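Local coordinates for protein light Chain (Clostridium botulinum, PDB 6BVD) that acts as the zinc-dependent protease domain of a mosaic botulinum neurotoxin, probably cleaving a neuronal SNARE protein as its relatives do, at residues L120-T125 with I172-Y177; E128-N133 with S299-V304; T136-V141 with I148-A153; D293-A298 with Y334-N339. One frame throughout, in Å; residues are numbered along the deposited sequence.

Contact 1: L120-T125 with I172-Y177; sequences LGNSYT and IIYSPY
Asn122 sets its amide against the ring of Tyr174, the two side chains crossing at about a right angle with their planes 54° apart. Tyr174 CG stands anti to its backbone N (chi1 175°), which puts it 3.9 Å from Asn122 ND2. Both arms of the amide reach one ring atom: OD1 and ND2 of Asn122 each lie 3.5 Å from CD2 of Tyr174. At the next atom round, Thr125 brings up its methyl, CG2 standing 3.9 Å from Tyr174 CE2, while the carbonyl oxygen of Tyr124 lies in the plane of that ring at its edge. Pro176 sets CD over one face of the Tyr174 ring toward the rim, and its CG meets Tyr124 CB at 3.9 Å.

The partner of the ring is a type I turn, closed by the backbone bond from Thr125 N to Asn122 O and braced by two side-chain bonds. Asn122 OD1 accepts from Tyr124 N at 3.0 Å, an Asx turn, and Thr125 OG1 takes the N-H of Asn122 almost straight on (166°).

No direct hydrogen bond spans the segments. One water donates to Tyr124 O at 2.7 Å and also bonds Tyr174 OH. The loops thus meet by packing and share polar atoms through water.

Contact 2: E128-N133 with S299-V304; sequences EQFTTN and SRLNKV
Val304 places a methyl squarely over the ring of Phe130, a clear case of CH-pi packing. Its CG1 is 3.7 Å from the ring centroid and only 5° off the normal, a position reached with CG1 anti to the backbone N (chi1 168°). The other methyl, CG2, leans to one side of the same ring, 3.9 Å from Phe130 CE1. Ordinary apolar contact adds Leu301, which comes to the edge of the ring rather than the face: its CD1 lies 3.8 Å from Phe130 CZ.

Where the backbones meet, weaker polar contacts take over. Two CA-H...O approaches run in reciprocal fashion, Glu128 CA to Lys303 O at 3.4 Å and Val304 CA to Glu128 O at 3.3 Å, and Glu128 CB also rests near Lys303 O. The charged ends of Glu128 and Lys303 do not pair, with OE2 of the first 7.0 Å from NZ of the second; that ammonium makes a weak bond to Ser299 O instead. A water lies 3.1 Å from Gln129 O, perhaps donating to it, and accepts weakly from Arg300 NH1.

Strand 129-130 pairs in parallel with strand 306-307, just beyond the turn that follows helix 280-301. Helix 313-323 packs on the cluster through Ile313 and Phe316, which touch Phe130, and Lys317, whose NZ bonds Val304 O.

Contact 3: T136-V141 with I148-A153; sequences TVSFNV and IVQQMA
Phe139 meets strand 148-152 because its CG stands between the backbone N and the carbonyl carbon (chi1 45°), a crowded position that sets CG on the side of the partner strand. Gln151 O lies 3.9 Å above the plane of the Phe139 ring, over its centre, and Ala153 CB abuts the edge, 3.6 Å from Phe139 CE2. Val141 and Val149 each put CG2 in the equivalent place, and these two methyls touch at 3.6 Å. Gln151, whose chain bends at chi2, has OE1 3.8 Å from Val141 CG2 on this same face of the sheet.

The backbone is that of an antiparallel beta hairpin. Phe139 with Gln151 and Val141 with Val149 are hydrogen-bonded pairs, the bond from Val141 N to Val149 O being short (2.8 Å) and nearly straight (169°). Asn140 and Gln150 form the non-hydrogen-bonded pair between them. On their face Asn140 ND2 rests on Ile148 CG2 at 3.6 Å, and Asn140 OD1 on Gln150 CG. Toward Ala153 a water donates to both Val137 O and Ala153 O, bridging the two chains.

Strand 148-152 is outermost in a mixed sheet, and strand 138-142 continues it to strand 21-24, where Val141 packs on Ile22 and Ile24. Trp46 of strand 45-48 meets Gln151 and Ala153.

Contact 4: D293-A298 with Y334-N339; sequences DYKRIA and YSVDLN
Val336 lies against helix 280-301 in the short connection between a two-stranded antiparallel sheet (327-328 with 334-335) and a helix, 338-348, that opens with an aspartate N-cap. Its CG2 is the atom that makes the contact. Lys295 meets this methyl with both CA and CG, each 3.8 Å from Val336 CG2, the lysine side chain crossing the valine at about a right angle before its extended chain runs on. Tyr294 CB, at 4.4 Å from Val336 CG2, and Ala298 CB, at 4.5 Å, complete the patch, three positions on one side of the helix receiving a single methyl.

Toward the strand, the packing passes to Ala298, whose CB lies 4.0 Å from Ser335 CA; Tyr334 CB in turn sits 4.0 Å from Ala298 O. No hydrogen bond crosses between the segments, which meet through carbon-rich surfaces.

Further out, Asn302 OD1 accepts from Tyr334 N and ties the strand to the C-terminal end of helix 280-301, while Phe326 touches both Ala298 and Val336. Tyr294 turns its ring away, edge-to-face with Tyr324, and its OH bonds Tyr238 O.

At the other end, Asp337 is the N-cap: its OD1 accepts from Lys340 N and, weakly, from Asn339 N at 2.9 Å, along a path bent to 117°.

Overall arrangement
Contacts 1, 2 and 3 form a continuous cluster, with contact 4 joined to it through helix 280-301 and through Leu301 CD2, 3.7 Å from Tyr334 CD2. The centres of contacts 1 and 2 are about 12 Å apart, and a probable hydrogen bond from Thr131 N to Leu120 O (2.8 Å) links them. Contact 3 meets contact 2 where Ser138 OG bonds Thr132 O, and contact 1 where Leu120 packs on Met152. Contacts 3 and 4 stay separate, about 11 Å between nearest atoms. None of the four supplies the zinc ligands His228, His232 and Glu266. An indirect tie runs from contact 4, whose Tyr294 reaches the chain just past helix 222-237, which carries both histidines.

Contact 1: L120-T125 with I172-Y177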
# COMPACT_ATOMS: atom_id res chain seq x y z
N LEU A 120 11.22 -17.24 29.77
CA LEU A 120 10.19 -17.92 30.60
C LEU A 120 10.67 -18.03 32.06
O LEU A 120 11.01 -19.11 32.57
CB LEU A 120 9.83 -19.31 30.00
CG LEU A 120 9.20 -19.26 28.59
CD1 LEU A 120 8.89 -20.70 28.02
CD2 LEU A 120 7.96 -18.36 28.48
N GLY A 121 10.77 -16.89 32.73
CA GLY A 121 11.18 -16.90 34.12
C GLY A 121 11.63 -15.51 34.49
O GLY A 121 11.81 -14.65 33.60
N ASN A 122 11.79 -15.28 35.79
CA ASN A 122 12.27 -13.99 36.26
C ASN A 122 12.96 -14.12 37.62
O ASN A 122 13.22 -15.24 38.08
CB ASN A 122 11.12 -12.98 36.31
CG ASN A 122 9.97 -13.43 37.22
OD1 ASN A 122 10.12 -13.50 38.42
ND2 ASN A 122 8.80 -13.68 36.63
N SER A 123 13.27 -12.99 38.28
CA SER A 123 14.03 -13.08 39.51
C SER A 123 13.39 -13.95 40.58
O SER A 123 14.09 -14.60 41.33
CB SER A 123 14.29 -11.68 40.09
OG SER A 123 15.19 -11.03 39.22
N TYR A 124 12.06 -14.00 40.60
CA TYR A 124 11.30 -14.70 41.64
C TYR A 124 10.63 -15.99 41.16
O TYR A 124 9.60 -16.38 41.72
CB TYR A 124 10.24 -13.77 42.19
CG TYR A 124 10.86 -12.58 42.90
CD1 TYR A 124 12.02 -12.72 43.65
CD2 TYR A 124 10.32 -11.32 42.76
CE1 TYR A 124 12.60 -11.60 44.31
CE2 TYR A 124 10.90 -10.21 43.40
CZ TYR A 124 12.03 -10.36 44.17
OH TYR A 124 12.60 -9.24 44.79
N THR A 125 11.21 -16.64 40.15
CA THR A 125 10.75 -17.99 39.74
C THR A 125 11.94 -18.95 39.83
O THR A 125 13.09 -18.52 39.90
CB THR A 125 10.13 -18.01 38.30
OG1 THR A 125 11.10 -17.63 37.32
CG2 THR A 125 8.93 -17.08 38.20
N ILE A 172 5.23 -5.36 32.22
CA ILE A 172 4.32 -6.01 33.16
C ILE A 172 5.04 -6.49 34.41
O ILE A 172 6.19 -6.95 34.36
CB ILE A 172 3.59 -7.20 32.48
CG1 ILE A 172 2.85 -6.73 31.20
CG2 ILE A 172 2.63 -7.88 33.49
CD1 ILE A 172 1.76 -5.67 31.45
N ILE A 173 4.36 -6.37 35.56
CA ILE A 173 4.88 -6.74 36.86
C ILE A 173 4.37 -8.11 37.36
O ILE A 173 3.19 -8.40 37.23
CB ILE A 173 4.50 -5.64 37.89
CG1 ILE A 173 5.23 -4.35 37.55
CG2 ILE A 173 4.77 -6.11 39.33
CD1 ILE A 173 4.58 -3.12 38.16
N TYR A 174 5.27 -8.92 37.91
CA TYR A 174 4.92 -10.20 38.54
C TYR A 174 4.90 -10.04 40.06
O TYR A 174 5.81 -9.45 40.63
CB TYR A 174 5.91 -11.31 38.11
CG TYR A 174 5.75 -12.66 38.77
CD1 TYR A 174 4.54 -13.35 38.69
CD2 TYR A 174 6.81 -13.28 39.42
CE1 TYR A 174 4.38 -14.60 39.29
CE2 TYR A 174 6.67 -14.54 40.01
CZ TYR A 174 5.45 -15.20 39.95
OH TYR A 174 5.28 -16.44 40.53
N SER A 175 3.84 -10.54 40.70
CA SER A 175 3.80 -10.54 42.14
C SER A 175 3.39 -11.91 42.66
O SER A 175 2.20 -12.17 42.81
CB SER A 175 2.85 -9.50 42.68
OG SER A 175 2.92 -9.55 44.11
N PRO A 176 4.38 -12.76 42.99
CA PRO A 176 4.16 -14.15 43.43
C PRO A 176 3.42 -14.23 44.78
O PRO A 176 2.46 -14.98 44.96
CB PRO A 176 5.57 -14.73 43.56
CG PRO A 176 6.52 -13.57 43.50
CD PRO A 176 5.81 -12.38 42.94
N TYR A 177 3.89 -13.43 45.73
CA TYR A 177 3.35 -13.43 47.06
C TYR A 177 3.86 -12.20 47.81
O TYR A 177 4.75 -11.50 47.33
CB TYR A 177 3.74 -14.71 47.79
CG TYR A 177 5.17 -15.15 47.53
CD1 TYR A 177 5.45 -16.21 46.68
CD2 TYR A 177 6.24 -14.51 48.14
CE1 TYR A 177 6.77 -16.61 46.43
CE2 TYR A 177 7.55 -14.91 47.91
CZ TYR A 177 7.81 -15.95 47.06
OH TYR A 177 9.13 -16.31 46.84
O HOH W 1 7.43 -17.91 41.93
O HOH W 2 10.53 -16.70 44.78

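Contact 2: E128-N133 with S299-V304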
# COMPACT_ATOMS: atom_id res chain seq x y z
N GLU A 128 15.50 -23.74 37.63
CA GLU A 128 15.43 -25.02 36.89
C GLU A 128 14.23 -25.15 35.97
O GLU A 128 14.08 -26.14 35.23
CB GLU A 128 15.40 -26.21 37.87
CG GLU A 128 16.58 -26.26 38.80
CD GLU A 128 16.46 -25.29 39.97
OE1 GLU A 128 15.36 -24.72 40.19
OE2 GLU A 128 17.49 -25.06 40.62
N GLN A 129 13.37 -24.16 35.99
CA GLN A 129 12.07 -24.25 35.35
C GLN A 129 11.86 -23.17 34.32
O GLN A 129 12.21 -22.01 34.57
CB GLN A 129 10.99 -24.17 36.42
CG GLN A 129 9.66 -24.73 36.05
CD GLN A 129 8.68 -24.68 37.20
OE1 GLN A 129 8.67 -23.72 37.97
NE2 GLN A 129 7.84 -25.70 37.32
N PHE A 130 11.35 -23.55 33.16
CA PHE A 130 10.73 -22.60 32.23
C PHE A 130 9.32 -22.31 32.75
O PHE A 130 8.46 -23.21 32.76
CB PHE A 130 10.65 -23.14 30.79
CG PHE A 130 11.91 -22.92 29.98
CD1 PHE A 130 12.80 -21.88 30.27
CD2 PHE A 130 12.22 -23.79 28.93
CE1 PHE A 130 13.98 -21.72 29.52
CE2 PHE A 130 13.38 -23.62 28.17
CZ PHE A 130 14.26 -22.58 28.46
N THR A 131 9.10 -21.09 33.23
CA THR A 131 7.83 -20.72 33.84
C THR A 131 6.91 -19.92 32.89
O THR A 131 7.23 -18.81 32.44
CB THR A 131 8.09 -19.92 35.12
OG1 THR A 131 8.81 -20.76 36.02
CG2 THR A 131 6.80 -19.49 35.76
N THR A 132 5.76 -20.52 32.59
CA THR A 132 4.81 -19.96 31.65
C THR A 132 3.57 -19.41 32.34
O THR A 132 2.80 -18.70 31.73
CB THR A 132 4.34 -21.02 30.62
OG1 THR A 132 3.59 -22.02 31.31
CG2 THR A 132 5.52 -21.64 29.92
N ASN A 133 3.35 -19.73 33.60
CA ASN A 133 2.01 -19.50 34.14
C ASN A 133 1.90 -18.25 34.99
O ASN A 133 1.50 -18.32 36.17
CB ASN A 133 1.55 -20.72 34.95
CG ASN A 133 2.53 -21.09 36.04
OD1 ASN A 133 3.71 -20.74 35.99
ND2 ASN A 133 2.03 -21.78 37.06
N SER A 299 23.60 -18.55 32.96
CA SER A 299 23.78 -19.46 34.10
C SER A 299 22.49 -20.21 34.44
O SER A 299 22.51 -21.40 34.76
CB SER A 299 24.28 -18.66 35.31
OG SER A 299 24.63 -19.51 36.37
N ARG A 300 21.38 -19.49 34.41
CA ARG A 300 20.08 -20.04 34.72
C ARG A 300 19.61 -21.00 33.61
O ARG A 300 18.97 -22.02 33.88
CB ARG A 300 19.09 -18.89 34.94
CG ARG A 300 17.67 -19.32 35.11
CD ARG A 300 16.72 -18.18 34.88
NE ARG A 300 16.61 -17.35 36.07
CZ ARG A 300 15.57 -17.33 36.89
NH1 ARG A 300 14.52 -18.12 36.69
NH2 ARG A 300 15.59 -16.52 37.93
N LEU A 301 19.95 -20.70 32.37
CA LEU A 301 19.59 -21.53 31.23
C LEU A 301 20.30 -22.89 31.31
O LEU A 301 19.79 -23.90 30.80
CB LEU A 301 19.92 -20.81 29.89
CG LEU A 301 19.48 -21.45 28.58
CD1 LEU A 301 17.93 -21.53 28.55
CD2 LEU A 301 19.99 -20.61 27.39
N ASN A 302 21.47 -22.93 31.94
CA ASN A 302 22.19 -24.21 32.12
C ASN A 302 21.49 -25.14 33.12
O ASN A 302 21.75 -26.36 33.15
CB ASN A 302 23.62 -23.97 32.58
CG ASN A 302 24.52 -23.46 31.45
OD1 ASN A 302 24.45 -23.96 30.34
ND2 ASN A 302 25.35 -22.46 31.74
N LYS A 303 20.58 -24.57 33.90
CA LYS A 303 19.89 -25.33 34.94
C LYS A 303 18.49 -25.82 34.55
O LYS A 303 17.90 -26.64 35.26
CB LYS A 303 19.79 -24.48 36.21
CG LYS A 303 21.13 -24.05 36.80
CD LYS A 303 20.94 -23.24 38.07
CE LYS A 303 22.26 -22.97 38.79
NZ LYS A 303 23.23 -22.18 37.96
N VAL A 304 17.94 -25.34 33.44
CA VAL A 304 16.55 -25.63 33.12
C VAL A 304 16.35 -27.11 32.73
O VAL A 304 17.04 -27.62 31.85
CB VAL A 304 16.04 -24.72 32.00
CG1 VAL A 304 14.70 -25.22 31.46
CG2 VAL A 304 15.94 -23.27 32.49
O HOH W 3 14.86 -20.45 34.27

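Contact 3: T136-V141 with I148-A153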
# COMPACT_ATOMS: atom_id res chain seq x y z
N THR A 136 3.29 -12.04 33.20
CA THR A 136 4.38 -11.39 32.44
C THR A 136 4.73 -12.10 31.12
O THR A 136 5.45 -11.52 30.31
CB THR A 136 5.70 -11.30 33.25
OG1 THR A 136 6.19 -12.60 33.61
CG2 THR A 136 5.53 -10.39 34.52
N VAL A 137 4.26 -13.35 30.93
CA VAL A 137 4.61 -14.13 29.75
C VAL A 137 3.38 -14.75 29.02
O VAL A 137 3.45 -15.03 27.85
CB VAL A 137 5.61 -15.26 30.09
CG1 VAL A 137 6.96 -14.68 30.45
CG2 VAL A 137 5.07 -16.19 31.24
N SER A 138 2.24 -14.91 29.70
CA SER A 138 1.08 -15.44 28.99
C SER A 138 -0.22 -14.85 29.52
O SER A 138 -0.24 -14.17 30.55
CB SER A 138 1.09 -16.98 29.08
OG SER A 138 0.86 -17.36 30.41
N PHE A 139 -1.30 -15.04 28.76
CA PHE A 139 -2.63 -14.57 29.17
C PHE A 139 -3.73 -15.52 28.71
O PHE A 139 -3.54 -16.27 27.74
CB PHE A 139 -2.92 -13.16 28.63
CG PHE A 139 -2.54 -12.97 27.17
CD1 PHE A 139 -3.40 -13.36 26.15
CD2 PHE A 139 -1.31 -12.40 26.83
CE1 PHE A 139 -3.07 -13.20 24.80
CE2 PHE A 139 -0.95 -12.23 25.47
CZ PHE A 139 -1.84 -12.65 24.45
N ASN A 140 -4.87 -15.48 29.40
CA ASN A 140 -6.05 -16.22 28.92
C ASN A 140 -6.68 -15.64 27.66
O ASN A 140 -6.83 -14.43 27.53
CB ASN A 140 -7.13 -16.30 30.01
CG ASN A 140 -6.81 -17.33 31.08
OD1 ASN A 140 -5.74 -17.92 31.05
ND2 ASN A 140 -7.75 -17.57 31.99
N VAL A 141 -7.07 -16.52 26.74
CA VAL A 141 -7.88 -16.10 25.60
C VAL A 141 -9.12 -17.00 25.48
O VAL A 141 -9.09 -18.18 25.83
CB VAL A 141 -7.12 -16.10 24.25
CG1 VAL A 141 -5.75 -15.43 24.38
CG2 VAL A 141 -6.98 -17.48 23.67
N ILE A 148 -11.40 -21.69 27.01
CA ILE A 148 -10.39 -20.75 27.51
C ILE A 148 -9.04 -21.46 27.52
O ILE A 148 -8.91 -22.53 28.13
CB ILE A 148 -10.83 -20.25 28.89
CG1 ILE A 148 -12.14 -19.47 28.71
CG2 ILE A 148 -9.72 -19.44 29.59
CD1 ILE A 148 -12.80 -19.07 30.00
N VAL A 149 -8.06 -20.89 26.84
CA VAL A 149 -6.71 -21.43 26.80
C VAL A 149 -5.68 -20.33 27.12
O VAL A 149 -6.02 -19.14 27.13
CB VAL A 149 -6.38 -22.06 25.40
CG1 VAL A 149 -7.35 -23.21 25.08
CG2 VAL A 149 -6.43 -21.02 24.26
N GLN A 150 -4.42 -20.73 27.37
CA GLN A 150 -3.36 -19.76 27.65
C GLN A 150 -2.57 -19.52 26.36
O GLN A 150 -2.40 -20.42 25.54
CB GLN A 150 -2.41 -20.23 28.76
CG GLN A 150 -2.95 -20.13 30.18
CD GLN A 150 -1.85 -20.23 31.24
OE1 GLN A 150 -0.69 -20.51 30.93
NE2 GLN A 150 -2.21 -20.00 32.51
N GLN A 151 -2.10 -18.30 26.19
CA GLN A 151 -1.38 -17.92 24.99
C GLN A 151 -0.23 -16.98 25.35
O GLN A 151 -0.33 -16.23 26.30
CB GLN A 151 -2.35 -17.28 24.02
CG GLN A 151 -1.75 -16.80 22.76
CD GLN A 151 -2.69 -17.00 21.61
OE1 GLN A 151 -3.69 -17.71 21.73
NE2 GLN A 151 -2.39 -16.37 20.50
N MET A 152 0.89 -17.08 24.64
CA MET A 152 2.00 -16.15 24.82
C MET A 152 1.97 -15.07 23.73
O MET A 152 1.44 -15.33 22.66
CB MET A 152 3.34 -16.89 24.79
CG MET A 152 3.51 -17.95 25.89
SD MET A 152 5.11 -18.77 25.82
CE MET A 152 6.21 -17.40 25.44
N ALA A 153 2.50 -13.88 24.01
CA ALA A 153 2.65 -12.82 22.98
C ALA A 153 3.68 -11.81 23.50
O ALA A 153 4.14 -11.94 24.64
CB ALA A 153 1.31 -12.11 22.69
O HOH W 4 5.38 -13.93 26.16

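Contact 4: D293-A298 with Y334-N339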
# COMPACT_ATOMS: atom_id res chain seq x y z
N ASP A 293 23.21 -8.88 33.76
CA ASP A 293 21.91 -9.58 33.69
C ASP A 293 21.94 -10.74 32.68
O ASP A 293 21.37 -11.80 32.93
CB ASP A 293 20.79 -8.62 33.30
CG ASP A 293 20.44 -7.64 34.42
OD1 ASP A 293 20.73 -7.94 35.57
OD2 ASP A 293 19.80 -6.61 34.12
N TYR A 294 22.59 -10.53 31.53
CA TYR A 294 22.66 -11.62 30.54
C TYR A 294 23.55 -12.77 31.01
O TYR A 294 23.24 -13.91 30.68
CB TYR A 294 23.15 -11.13 29.17
CG TYR A 294 22.13 -10.35 28.40
CD1 TYR A 294 20.91 -10.01 28.97
CD2 TYR A 294 22.38 -9.94 27.10
CE1 TYR A 294 19.99 -9.30 28.28
CE2 TYR A 294 21.45 -9.22 26.39
CZ TYR A 294 20.25 -8.90 27.00
OH TYR A 294 19.31 -8.19 26.30
N LYS A 295 24.61 -12.49 31.78
CA LYS A 295 25.42 -13.56 32.39
C LYS A 295 24.59 -14.42 33.35
O LYS A 295 24.76 -15.65 33.42
CB LYS A 295 26.63 -13.01 33.13
CG LYS A 295 27.83 -12.62 32.24
CD LYS A 295 28.95 -11.96 33.06
CE LYS A 295 30.12 -11.56 32.15
NZ LYS A 295 31.19 -10.81 32.86
N ARG A 296 23.73 -13.76 34.13
CA ARG A 296 22.84 -14.49 35.02
C ARG A 296 21.86 -15.36 34.23
O ARG A 296 21.58 -16.48 34.64
CB ARG A 296 22.06 -13.55 35.93
CG ARG A 296 22.94 -12.83 36.93
CD ARG A 296 22.13 -11.93 37.85
NE ARG A 296 22.96 -11.17 38.79
CZ ARG A 296 22.50 -10.23 39.62
NH1 ARG A 296 21.20 -9.94 39.66
NH2 ARG A 296 23.33 -9.59 40.42
N ILE A 297 21.37 -14.86 33.09
CA ILE A 297 20.42 -15.66 32.29
C ILE A 297 21.12 -16.87 31.66
O ILE A 297 20.54 -17.95 31.66
CB ILE A 297 19.70 -14.80 31.26
CG1 ILE A 297 18.76 -13.84 31.99
CG2 ILE A 297 18.91 -15.62 30.18
CD1 ILE A 297 18.13 -12.80 31.10
N ALA A 298 22.37 -16.72 31.25
CA ALA A 298 23.13 -17.86 30.70
C ALA A 298 23.29 -18.96 31.74
O ALA A 298 23.15 -20.15 31.42
CB ALA A 298 24.51 -17.41 30.18
N TYR A 334 26.08 -23.07 28.23
CA TYR A 334 25.88 -21.71 27.74
C TYR A 334 26.73 -20.70 28.51
O TYR A 334 26.90 -20.82 29.73
CB TYR A 334 24.39 -21.31 27.80
CG TYR A 334 23.48 -22.20 26.97
CD1 TYR A 334 23.43 -22.11 25.59
CD2 TYR A 334 22.64 -23.12 27.60
CE1 TYR A 334 22.60 -22.93 24.82
CE2 TYR A 334 21.80 -23.97 26.84
CZ TYR A 334 21.78 -23.86 25.46
OH TYR A 334 20.95 -24.69 24.71
N SER A 335 27.24 -19.69 27.82
CA SER A 335 27.92 -18.60 28.54
C SER A 335 27.89 -17.33 27.70
O SER A 335 27.53 -17.38 26.54
CB SER A 335 29.37 -18.98 28.85
OG SER A 335 30.13 -19.09 27.65
N VAL A 336 28.29 -16.20 28.28
CA VAL A 336 28.37 -14.97 27.50
C VAL A 336 29.73 -14.87 26.80
O VAL A 336 30.78 -15.02 27.42
CB VAL A 336 28.09 -13.73 28.36
CG1 VAL A 336 28.44 -12.43 27.60
CG2 VAL A 336 26.64 -13.72 28.81
N ASP A 337 29.68 -14.69 25.48
CA ASP A 337 30.84 -14.33 24.66
C ASP A 337 30.90 -12.79 24.55
O ASP A 337 29.93 -12.19 24.06
CB ASP A 337 30.76 -14.98 23.28
CG ASP A 337 31.84 -14.50 22.32
OD1 ASP A 337 31.82 -13.32 21.92
OD2 ASP A 337 32.71 -15.31 21.95
N LEU A 338 31.98 -12.17 25.01
CA LEU A 338 32.02 -10.71 25.11
C LEU A 338 31.88 -10.00 23.76
O LEU A 338 31.27 -8.94 23.67
CB LEU A 338 33.30 -10.25 25.80
CG LEU A 338 33.36 -10.53 27.31
CD1 LEU A 338 34.59 -9.87 27.95
CD2 LEU A 338 32.09 -10.07 28.01
N ASN A 339 32.41 -10.61 22.71
CA ASN A 339 32.35 -10.01 21.38
C ASN A 339 30.93 -10.10 20.80
O ASN A 339 30.43 -9.14 20.19
CB ASN A 339 33.34 -10.69 20.44
CG ASN A 339 34.77 -10.33 20.76
OD1 ASN A 339 35.06 -9.20 21.15
ND2 ASN A 339 35.67 -11.29 20.60